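Local coordinates for protein fructosyl amine:oxygen oxidoreductase (Neosartorya fumigata, PDB 4WCT) that probably oxidises the carbon-nitrogen bond of fructosyl amines (Amadori products) with a bound FAD and molecular oxygen, releasing the amine and so deglycating it, at residues K249-P254 and W418-A423; G304-L309 and E318-F323; A361-R366 and G384-G389. One frame throughout, in Å; residues are numbered along the deposited sequence.

Contact 1. Residues K249-P254 and W418-A423; sequences KKQLRP and WRPETA
Gln-251 and the 418-423 loop meet in a loop-to-loop contact, where the turn leading into strand 253-263 is held against a 3-10 turn from the C-terminal part of the chain. The amide of Gln-251 does most of the work. With CG anti to the carbonyl carbon (chi1 -66°) and the chain extended beyond it, the amide lies between the Trp-418 ring and the backbone of Arg-419. OE1 accepts the N-H of Arg-419 at 2.8 Å, the donor standing above the carbonyl plane. NE2 of Gln-251 sits over the six-membered ring of Trp-418, about 3.6 Å from each of its six carbons, with amide and ring planes 87° apart; it also donates to the carbonyl of Phe-248.

Beyond the amide the contacts are small: aliphatic between Lys-249 and Pro-420, whose CB atoms lie 3.7 Å apart, and methyl on carbonyl oxygen at Ala-423. The small methyl of Ala-423 suits its place, CB lying 3.5 Å from both Lys-249 O and Lys-250 O, which keeps the two backbones close. Thr-422 OG1 and N both donate to Arg-419 O, which steadies the 3-10 turn. One water bridges the carbonyls of Lys-249 and Pro-420, donating to each.

Glutamine thus satisfies both ends of a buried amide while joining two distant loops, so that hydrogen bonding, rather than charge pairing, carries the polar part of this contact.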
loop_
_atom_site.group_PDB
_atom_site.type_symbol
_atom_site.label_atom_id
_atom_site.label_comp_id
_atom_site.label_asym_id
_atom_site.label_seq_id
_atom_site.Cartn_x
_atom_site.Cartn_y
_atom_site.Cartn_z
ATOM N N LYS A 249 6.252 10.807 -16.385
ATOM C CA LYS A 249 7.136 10.246 -17.422
ATOM C C LYS A 249 7.133 8.721 -17.349
ATOM O O LYS A 249 8.176 8.073 -17.434
ATOM C CB LYS A 249 8.554 10.803 -17.269
ATOM C CG LYS A 249 8.596 12.322 -17.324
ATOM C CD LYS A 249 8.086 12.839 -18.659
ATOM C CE LYS A 249 8.319 14.336 -18.807
ATOM N NZ LYS A 249 7.475 14.951 -19.866
ATOM N N LYS A 250 5.942 8.170 -17.126
ATOM C CA LYS A 250 5.714 6.723 -17.051
ATOM C C LYS A 250 6.252 6.020 -15.808
ATOM O O LYS A 250 6.131 4.803 -15.708
ATOM C CB LYS A 250 6.161 5.993 -18.319
ATOM C CG LYS A 250 5.516 6.555 -19.568
ATOM C CD LYS A 250 5.946 5.738 -20.786
ATOM C CE LYS A 250 5.424 6.345 -22.074
ATOM N NZ LYS A 250 5.824 5.505 -23.246
ATOM N N GLN A 251 6.637 6.788 -14.793
ATOM C CA GLN A 251 7.205 6.196 -13.610
ATOM C C GLN A 251 6.149 5.569 -12.703
ATOM O O GLN A 251 6.481 4.726 -11.863
ATOM C CB GLN A 251 8.031 7.201 -12.805
ATOM C CG GLN A 251 9.281 7.683 -13.523
ATOM C CD GLN A 251 10.014 8.715 -12.704
ATOM O OE1 GLN A 251 10.845 8.389 -11.850
ATOM N NE2 GLN A 251 9.586 9.937 -12.833
ATOM N N LEU A 252 4.887 5.917 -12.896
ATOM C CA LEU A 252 3.800 5.312 -12.117
ATOM C C LEU A 252 2.883 4.500 -12.995
ATOM O O LEU A 252 2.376 4.988 -14.007
ATOM C CB LEU A 252 3.009 6.382 -11.361
ATOM C CG LEU A 252 3.749 7.200 -10.299
ATOM C CD1 LEU A 252 2.757 8.194 -9.663
ATOM C CD2 LEU A 252 4.405 6.342 -9.209
ATOM N N ARG A 253 2.499 3.316 -12.499
ATOM C CA ARG A 253 1.417 2.550 -13.087
ATOM C C ARG A 253 0.325 2.369 -12.057
ATOM O O ARG A 253 0.460 1.537 -11.179
ATOM C CB ARG A 253 1.896 1.180 -13.558
ATOM C CG ARG A 253 0.817 0.399 -14.238
ATOM C CD ARG A 253 1.216 -1.030 -14.597
ATOM N NE ARG A 253 1.394 -1.847 -13.404
ATOM C CZ ARG A 253 1.922 -3.065 -13.413
ATOM N NH1 ARG A 253 2.248 -3.652 -14.575
ATOM N NH2 ARG A 253 2.136 -3.679 -12.259
ATOM N N PRO A 254 -0.777 3.126 -12.177
ATOM C CA PRO A 254 -1.876 2.863 -11.265
ATOM C C PRO A 254 -2.439 1.461 -11.486
ATOM O O PRO A 254 -2.781 1.103 -12.605
ATOM C CB PRO A 254 -2.907 3.939 -11.616
ATOM C CG PRO A 254 -2.088 5.060 -12.189
ATOM C CD PRO A 254 -0.978 4.370 -12.941
ATOM N N TRP A 418 13.975 10.517 -8.386
ATOM C CA TRP A 418 13.388 10.751 -9.701
ATOM C C TRP A 418 14.202 10.079 -10.817
ATOM O O TRP A 418 15.442 10.224 -10.851
ATOM C CB TRP A 418 13.285 12.253 -9.931
ATOM C CG TRP A 418 12.588 12.672 -11.153
ATOM C CD1 TRP A 418 13.156 13.120 -12.320
ATOM C CD2 TRP A 418 11.164 12.839 -11.315
ATOM N NE1 TRP A 418 12.183 13.403 -13.223
ATOM C CE2 TRP A 418 10.954 13.307 -12.622
ATOM C CE3 TRP A 418 10.056 12.659 -10.476
ATOM C CZ2 TRP A 418 9.669 13.533 -13.144
ATOM C CZ3 TRP A 418 8.791 12.958 -10.973
ATOM C CH2 TRP A 418 8.607 13.326 -12.312
ATOM N N ARG A 419 13.549 9.235 -11.617
ATOM C CA ARG A 419 14.277 8.283 -12.480
ATOM C C ARG A 419 13.478 7.956 -13.757
ATOM O O ARG A 419 13.221 6.786 -14.064
ATOM C CB ARG A 419 14.698 7.026 -11.710
ATOM C CG ARG A 419 13.587 6.250 -10.991
ATOM C CD ARG A 419 14.173 5.292 -9.955
ATOM N NE ARG A 419 13.185 4.352 -9.423
ATOM C CZ ARG A 419 12.390 4.596 -8.393
ATOM N NH1 ARG A 419 12.421 5.741 -7.758
ATOM N NH2 ARG A 419 11.544 3.661 -8.005
ATOM N N PRO A 420 13.056 8.990 -14.491
ATOM C CA PRO A 420 12.271 8.789 -15.724
ATOM C C PRO A 420 12.981 7.910 -16.757
ATOM O O PRO A 420 12.322 7.173 -17.505
ATOM C CB PRO A 420 12.066 10.205 -16.250
ATOM C CG PRO A 420 13.233 10.981 -15.707
ATOM C CD PRO A 420 13.475 10.395 -14.330
ATOM N N GLU A 421 14.309 7.877 -16.714
ATOM C CA GLU A 421 15.056 7.016 -17.638
ATOM C C GLU A 421 14.694 5.547 -17.495
ATOM O O GLU A 421 14.771 4.780 -18.468
ATOM C CB GLU A 421 16.573 7.232 -17.515
ATOM C CG GLU A 421 17.246 6.743 -16.250
ATOM C CD GLU A 421 17.084 7.671 -15.048
ATOM O OE1 GLU A 421 16.406 8.716 -15.137
ATOM O OE2 GLU A 421 17.603 7.313 -13.968
ATOM N N THR A 422 14.257 5.144 -16.299
ATOM C CA THR A 422 13.913 3.748 -16.072
ATOM C C THR A 422 12.557 3.342 -16.666
ATOM O O THR A 422 12.199 2.167 -16.611
ATOM C CB THR A 422 13.870 3.401 -14.563
ATOM O OG1 THR A 422 12.801 4.112 -13.941
ATOM C CG2 THR A 422 15.200 3.747 -13.856
ATOM N N ALA A 423 11.767 4.301 -17.150
ATOM C CA ALA A 423 10.385 4.054 -17.564
ATOM C C ALA A 423 10.178 4.357 -19.049
ATOM O O ALA A 423 9.051 4.261 -19.565
ATOM C CB ALA A 423 9.433 4.915 -16.769
HETATM O O HOH W 1 10.272 8.047 -19.163
#

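Contact 2. Residues G304-L309 and E318-F323; sequences GYCNFL and EKSVPF
Asn-307 and Ser-320 form the tight centre of this beta hairpin contact, between strands 295-310 and 318-320. The N-H of Asn-307 donates to Ser-320 OG at 2.9 Å in a nearly straight bond (169° at the hydrogen); a chi1 of -176°, with OG anti to its own backbone N, is what puts the hydroxyl in front of that N-H. Serine is short enough for this, and its hydroxyl also meets the carbonyl of Pro-254. The carboxamide of Asn-307 reaches across to the other segment: ND2 donates to Val-321 O at 2.9 Å, in the plane of both groups, while OD1 is taken by Gln-445. Val-321 N returns a bond to Asn-307 O at 3.0 Å. Next along, Leu-309 and Lys-319 are a hydrogen-bonded antiparallel pair, and Phe-308 with Ser-320 a non-hydrogen-bonded one.

The Glu-318 carboxylate stacks on the Phe-308 ring, the planes 23° apart and OE1 3.5 Å from CB of Phe-308; Arg-429 pairs with its OE2, which probably makes a charge beside the ring tolerable. Toward solvent the packing thins: Leu-309 CD1 and CG2 of Val-321, an exposed residue, approach only to 4.4 Å, and Lys-319 sends its ammonium off to the carbonyl of Asp-243.

Strand 253-263 borders the hairpin through Cys-306 and Pro-322, Trp-359 of strand 352-362 touches Asn-307 and Ser-320, and strand 442-443 runs parallel to strand 295-310 within the same mixed sheet.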
loop_
_atom_site.group_PDB
_atom_site.type_symbol
_atom_site.label_atom_id
_atom_site.label_comp_id
_atom_site.label_asym_id
_atom_site.label_seq_id
_atom_site.Cartn_x
_atom_site.Cartn_y
_atom_site.Cartn_z
ATOM N N GLY A 304 -2.425 -7.821 -10.774
ATOM C CA GLY A 304 -3.111 -6.546 -10.713
ATOM C C GLY A 304 -4.019 -6.289 -11.895
ATOM O O GLY A 304 -3.868 -6.901 -12.986
ATOM N N TYR A 305 -5.032 -5.466 -11.645
ATOM C CA TYR A 305 -5.865 -4.887 -12.679
ATOM C C TYR A 305 -5.450 -3.438 -12.968
ATOM O O TYR A 305 -5.298 -2.598 -12.062
ATOM C CB TYR A 305 -7.319 -4.857 -12.208
ATOM C CG TYR A 305 -8.005 -6.186 -12.078
ATOM C CD1 TYR A 305 -8.715 -6.728 -13.142
ATOM C CD2 TYR A 305 -8.030 -6.849 -10.860
ATOM C CE1 TYR A 305 -9.439 -7.903 -12.994
ATOM C CE2 TYR A 305 -8.692 -8.049 -10.720
ATOM C CZ TYR A 305 -9.373 -8.582 -11.799
ATOM O OH TYR A 305 -10.061 -9.778 -11.637
ATOM N N CYS A 306 -5.305 -3.114 -14.234
ATOM C CA CYS A 306 -5.244 -1.714 -14.636
ATOM C C CYS A 306 -6.538 -1.352 -15.347
ATOM O O CYS A 306 -7.421 -2.199 -15.564
ATOM C CB CYS A 306 -4.032 -1.481 -15.554
ATOM S SG CYS A 306 -2.430 -1.771 -14.814
ATOM N N ASN A 307 -6.741 -0.052 -15.556
ATOM C CA ASN A 307 -7.928 0.412 -16.275
ATOM C C ASN A 307 -7.460 1.257 -17.451
ATOM O O ASN A 307 -7.215 2.456 -17.309
ATOM C CB ASN A 307 -8.838 1.222 -15.358
ATOM C CG ASN A 307 -10.090 1.663 -16.048
ATOM O OD1 ASN A 307 -10.732 0.873 -16.736
ATOM N ND2 ASN A 307 -10.450 2.928 -15.888
ATOM N N PHE A 308 -7.129 0.574 -18.546
ATOM C CA PHE A 308 -6.319 1.158 -19.611
ATOM C C PHE A 308 -7.185 2.004 -20.550
ATOM O O PHE A 308 -8.126 1.502 -21.166
ATOM C CB PHE A 308 -5.610 0.086 -20.418
ATOM C CG PHE A 308 -4.459 -0.567 -19.711
ATOM C CD1 PHE A 308 -3.407 0.185 -19.205
ATOM C CD2 PHE A 308 -4.403 -1.934 -19.586
ATOM C CE1 PHE A 308 -2.362 -0.400 -18.540
ATOM C CE2 PHE A 308 -3.290 -2.545 -18.988
ATOM C CZ PHE A 308 -2.286 -1.786 -18.460
ATOM N N LEU A 309 -6.972 3.303 -20.511
ATOM C CA LEU A 309 -7.652 4.233 -21.417
ATOM C C LEU A 309 -6.625 5.052 -22.200
ATOM O O LEU A 309 -5.453 5.121 -21.842
ATOM C CB LEU A 309 -8.574 5.158 -20.589
ATOM C CG LEU A 309 -9.752 4.436 -19.921
ATOM C CD1 LEU A 309 -10.423 5.351 -18.918
ATOM C CD2 LEU A 309 -10.731 4.010 -20.998
ATOM N N GLU A 318 -1.567 4.143 -23.948
ATOM C CA GLU A 318 -2.533 3.881 -22.873
ATOM C C GLU A 318 -2.002 4.470 -21.588
ATOM O O GLU A 318 -0.798 4.455 -21.350
ATOM C CB GLU A 318 -2.676 2.372 -22.619
ATOM C CG GLU A 318 -3.025 1.503 -23.805
ATOM C CD GLU A 318 -2.878 0.023 -23.477
ATOM O OE1 GLU A 318 -3.914 -0.623 -23.429
ATOM O OE2 GLU A 318 -1.748 -0.460 -23.175
ATOM N N LYS A 319 -2.921 4.756 -20.686
ATOM C CA LYS A 319 -2.596 5.178 -19.338
ATOM C C LYS A 319 -3.729 4.641 -18.434
ATOM O O LYS A 319 -4.898 4.944 -18.651
ATOM C CB LYS A 319 -2.564 6.711 -19.284
ATOM C CG LYS A 319 -2.035 7.314 -17.991
ATOM C CD LYS A 319 -1.673 8.798 -18.130
ATOM C CE LYS A 319 -1.109 9.332 -16.817
ATOM N NZ LYS A 319 -0.934 10.800 -16.744
ATOM N N SER A 320 -3.347 3.959 -17.353
ATOM C CA SER A 320 -4.300 3.389 -16.402
ATOM C C SER A 320 -4.889 4.450 -15.454
ATOM O O SER A 320 -4.147 5.200 -14.815
ATOM C CB SER A 320 -3.594 2.314 -15.571
ATOM O OG SER A 320 -4.534 1.673 -14.696
ATOM N N VAL A 321 -6.212 4.516 -15.394
ATOM C CA VAL A 321 -6.922 5.515 -14.598
ATOM C C VAL A 321 -7.763 4.820 -13.541
ATOM O O VAL A 321 -8.718 4.121 -13.859
ATOM C CB VAL A 321 -7.860 6.377 -15.464
ATOM C CG1 VAL A 321 -8.491 7.459 -14.590
ATOM C CG2 VAL A 321 -7.045 6.987 -16.595
ATOM N N PRO A 322 -7.526 5.142 -12.273
ATOM C CA PRO A 322 -8.367 4.549 -11.228
ATOM C C PRO A 322 -9.807 4.969 -11.282
ATOM O O PRO A 322 -10.127 6.082 -11.715
ATOM C CB PRO A 322 -7.732 5.051 -9.921
ATOM C CG PRO A 322 -6.331 5.424 -10.290
ATOM C CD PRO A 322 -6.398 5.905 -11.720
ATOM N N PHE A 323 -10.658 4.118 -10.722
ATOM C CA PHE A 323 -12.014 4.446 -10.349
ATOM C C PHE A 323 -12.368 3.671 -9.080
ATOM O O PHE A 323 -11.796 2.607 -8.816
ATOM C CB PHE A 323 -12.992 4.078 -11.461
ATOM C CG PHE A 323 -13.041 2.611 -11.769
ATOM C CD1 PHE A 323 -12.164 2.034 -12.664
ATOM C CD2 PHE A 323 -13.969 1.813 -11.173
ATOM C CE1 PHE A 323 -12.274 0.690 -12.996
ATOM C CE2 PHE A 323 -14.063 0.467 -11.460
ATOM C CZ PHE A 323 -13.165 -0.114 -12.333
#

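Contact 3. Residues A361-R366 and G384-G389; sequences ADTPDR and GGSGNG. With FAD (flavin-adenine dinucleotide), chain C.
Ser-386 belongs to the glycine-rich FAD-binding loop between strand 379-383 and helix 393-404, and it meets the end of strand 352-362 and the turn that follows. Its carbonyl oxygen is gripped side-on by Arg-366: NE and NH2 each lie 3.0 Å from Ser-386 O, which sits in the guanidinium plane. A bend at chi3 (59°) brings both nitrogens to this one atom, while NH1 turns to the carbonyl of Gln-432. Arginine suits the place, since few other side chains could offer two parallel N-H groups.

The Ser-386 hydroxyl donates to Gly-384 O at 2.8 Å and accepts the N-H of Thr-363 at 3.2 Å, tying its own loop to the neighbouring turn. Ser-386 N in turn donates to Ala-361 O (2.9 Å). Asp-362 OD1 lies 3.1 Å from Ser-386 CA, and its OD2 pairs with Arg-434 and Arg-253.

Without side chains, Gly-384 lies close against Thr-363 CG2, and Gly-385 and Gly-389 close against O3' of the cofactor, to which Gly-389 N makes a weak bond. The type I' turn from Gly-385 to Asn-388 brings Gly-387 O to 3.4 Å from FAD N1 and Asn-388 C to 3.3 Å from FAD O2. Such a glycine-rich loop between strand and helix is consistent with the cofactor-binding part of the FAD-dependent oxidoreductase family.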
loop_
_atom_site.group_PDB
_atom_site.type_symbol
_atom_site.label_atom_id
_atom_site.label_comp_id
_atom_site.label_asym_id
_atom_site.label_seq_id
_atom_site.Cartn_x
_atom_site.Cartn_y
_atom_site.Cartn_z
ATOM N N ALA A 361 0.115 2.520 -6.877
ATOM C CA ALA A 361 0.884 2.686 -8.106
ATOM C C ALA A 361 2.277 2.091 -7.998
ATOM O O ALA A 361 2.968 2.285 -6.988
ATOM C CB ALA A 361 0.940 4.170 -8.494
ATOM N N ASP A 362 2.658 1.331 -9.030
ATOM C CA ASP A 362 3.942 0.678 -9.132
ATOM C C ASP A 362 4.919 1.547 -9.934
ATOM O O ASP A 362 4.583 2.055 -11.016
ATOM C CB ASP A 362 3.833 -0.662 -9.847
ATOM C CG ASP A 362 3.148 -1.727 -9.029
ATOM O OD1 ASP A 362 3.392 -1.826 -7.796
ATOM O OD2 ASP A 362 2.425 -2.526 -9.666
ATOM N N THR A 363 6.117 1.700 -9.386
ATOM C CA THR A 363 7.264 2.187 -10.151
ATOM C C THR A 363 7.829 1.034 -10.988
ATOM O O THR A 363 7.479 -0.131 -10.780
ATOM C CB THR A 363 8.309 2.718 -9.189
ATOM O OG1 THR A 363 8.691 1.665 -8.306
ATOM C CG2 THR A 363 7.740 3.931 -8.423
ATOM N N PRO A 364 8.744 1.334 -11.929
ATOM C CA PRO A 364 9.279 0.260 -12.736
ATOM C C PRO A 364 10.019 -0.838 -11.963
ATOM O O PRO A 364 10.016 -1.987 -12.391
ATOM C CB PRO A 364 10.238 0.998 -13.685
ATOM C CG PRO A 364 9.631 2.332 -13.825
ATOM C CD PRO A 364 9.153 2.661 -12.427
ATOM N N ASP A 365 10.659 -0.493 -10.845
ATOM C CA ASP A 365 11.343 -1.463 -10.017
ATOM C C ASP A 365 10.687 -1.750 -8.669
ATOM O O ASP A 365 11.240 -2.522 -7.850
ATOM C CB ASP A 365 12.782 -1.021 -9.827
ATOM C CG ASP A 365 12.925 0.304 -9.092
ATOM O OD1 ASP A 365 11.887 0.913 -8.705
ATOM O OD2 ASP A 365 14.113 0.735 -8.962
ATOM N N ARG A 366 9.522 -1.144 -8.477
ATOM C CA ARG A 366 8.725 -1.239 -7.270
ATOM C C ARG A 366 9.461 -0.749 -6.023
ATOM O O ARG A 366 9.041 -1.046 -4.900
ATOM C CB ARG A 366 8.154 -2.652 -7.106
ATOM C CG ARG A 366 7.066 -2.934 -8.135
ATOM C CD ARG A 366 6.395 -4.280 -7.950
ATOM N NE ARG A 366 5.780 -4.396 -6.648
ATOM C CZ ARG A 366 5.549 -5.554 -6.034
ATOM N NH1 ARG A 366 5.772 -6.705 -6.653
ATOM N NH2 ARG A 366 4.997 -5.559 -4.826
ATOM N N GLY A 384 4.403 6.016 -5.345
ATOM C CA GLY A 384 4.983 4.767 -5.813
ATOM C C GLY A 384 5.070 3.731 -4.695
ATOM O O GLY A 384 6.020 2.944 -4.623
ATOM N N GLY A 385 4.034 3.665 -3.869
ATOM C CA GLY A 385 3.957 2.626 -2.829
ATOM C C GLY A 385 4.201 1.203 -3.304
ATOM O O GLY A 385 4.734 0.388 -2.566
ATOM N N SER A 386 3.822 0.910 -4.544
ATOM C CA SER A 386 4.280 -0.317 -5.223
ATOM C C SER A 386 3.897 -1.586 -4.432
ATOM O O SER A 386 4.593 -2.595 -4.508
ATOM C CB SER A 386 5.782 -0.278 -5.460
ATOM O OG SER A 386 6.141 0.746 -6.370
ATOM N N GLY A 387 2.796 -1.504 -3.696
ATOM C CA GLY A 387 2.241 -2.636 -2.987
ATOM C C GLY A 387 2.823 -2.869 -1.616
ATOM O O GLY A 387 2.496 -3.867 -0.978
ATOM N N ASN A 388 3.709 -1.996 -1.151
ATOM C CA ASN A 388 4.258 -2.181 0.213
ATOM C C ASN A 388 4.482 -0.858 0.925
ATOM O O ASN A 388 5.324 -0.725 1.835
ATOM C CB ASN A 388 5.537 -3.018 0.220
ATOM C CG ASN A 388 6.480 -2.657 -0.896
ATOM O OD1 ASN A 388 6.849 -1.496 -1.058
ATOM N ND2 ASN A 388 6.930 -3.670 -1.641
ATOM N N GLY A 389 3.582 0.058 0.662
ATOM C CA GLY A 389 3.600 1.356 1.308
ATOM C C GLY A 389 2.937 1.447 2.676
ATOM O O GLY A 389 3.142 2.440 3.367
HETATM P PA FAD C . -3.273 6.206 -0.336
HETATM O O1A FAD C . -3.222 5.595 1.035
HETATM O O2A FAD C . -4.123 5.602 -1.409
HETATM O O5B FAD C . -3.686 7.708 -0.127
HETATM C C5B FAD C . -3.829 8.573 -1.264
HETATM C C4B FAD C . -4.723 9.738 -0.852
HETATM O O4B FAD C . -4.708 10.749 -1.911
HETATM C C3B FAD C . -6.182 9.357 -0.618
HETATM O O3B FAD C . -6.643 9.745 0.686
HETATM C C2B FAD C . -6.934 10.109 -1.720
HETATM O O2B FAD C . -8.277 10.472 -1.410
HETATM C C1B FAD C . -6.002 11.294 -1.987
HETATM N N9A FAD C . -6.209 11.865 -3.336
HETATM C C8A FAD C . -6.495 11.210 -4.475
HETATM N N7A FAD C . -6.676 12.084 -5.493
HETATM C C5A FAD C . -6.406 13.313 -4.981
HETATM C C6A FAD C . -6.470 14.675 -5.496
HETATM N N6A FAD C . -6.784 14.909 -6.782
HETATM N N1A FAD C . -6.230 15.673 -4.619
HETATM C C2A FAD C . -5.894 15.476 -3.338
HETATM N N3A FAD C . -5.858 14.248 -2.793
HETATM C C4A FAD C . -6.110 13.168 -3.572
HETATM N N1 FAD C . 1.063 -2.371 1.663
HETATM C C2 FAD C . 1.704 -2.982 2.720
HETATM O O2 FAD C . 2.655 -2.388 3.224
HETATM N N3 FAD C . 1.244 -4.115 3.256
HETATM C C4 FAD C . 0.220 -4.801 2.707
HETATM O O4 FAD C . -0.238 -5.883 3.170
HETATM C C4X FAD C . -0.486 -4.230 1.573
HETATM N N5 FAD C . -1.538 -4.878 1.005
HETATM C C5X FAD C . -2.317 -4.193 0.113
HETATM C C6 FAD C . -3.532 -4.715 -0.324
HETATM C C7 FAD C . -4.254 -4.060 -1.304
HETATM C C7M FAD C . -5.581 -4.601 -1.699
HETATM C C8 FAD C . -3.762 -2.779 -1.827
HETATM C C8M FAD C . -4.513 -2.004 -2.846
HETATM C C9 FAD C . -2.620 -2.204 -1.329
HETATM C C9A FAD C . -1.846 -2.888 -0.415
HETATM N N10 FAD C . -0.633 -2.351 0.024
HETATM C C10 FAD C . 0.013 -2.968 1.097
HETATM C "C1'" FAD C . -0.037 -1.120 -0.475
HETATM C "C2'" FAD C . -0.378 0.093 0.376
HETATM O "O2'" FAD C . -1.780 0.062 0.603
HETATM C "C3'" FAD C . 0.025 1.358 -0.394
HETATM O "O3'" FAD C . 1.357 1.213 -0.910
HETATM C "C4'" FAD C . -0.071 2.611 0.481
HETATM O "O4'" FAD C . -1.289 2.583 1.222
HETATM C "C5'" FAD C . -0.070 3.824 -0.440
HETATM O "O5'" FAD C . -0.111 5.003 0.363
HETATM P P FAD C . -0.353 6.428 -0.341
HETATM O O1P FAD C . -0.395 7.472 0.752
HETATM O O2P FAD C . 0.640 6.531 -1.473
HETATM O O3P FAD C . -1.818 6.275 -0.976
#

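Contact 1 and contact 3 are joined by two salt bridges: Arg-253 NH2 to Asp-362 OD2 and Arg-419 NH2 to Asp-365 OD1, each 2.9 Å. Contact 1 also touches contact 2, where Pro-254 O lies 2.8 Å from Ser-320 OG, probably a hydrogen bond. All three reach one mixed sheet, in which strand 253-263 lies between 295-310 and 352-362. Contacts 2 and 3 do not touch; their nearest atoms are about 7 Å apart. Contact 3 alone holds residues of the FAD pocket; the side chains of Arg-419 in contact 1 and Val-321 in contact 2 lie about 13 Å and 10 Å from the cofactor.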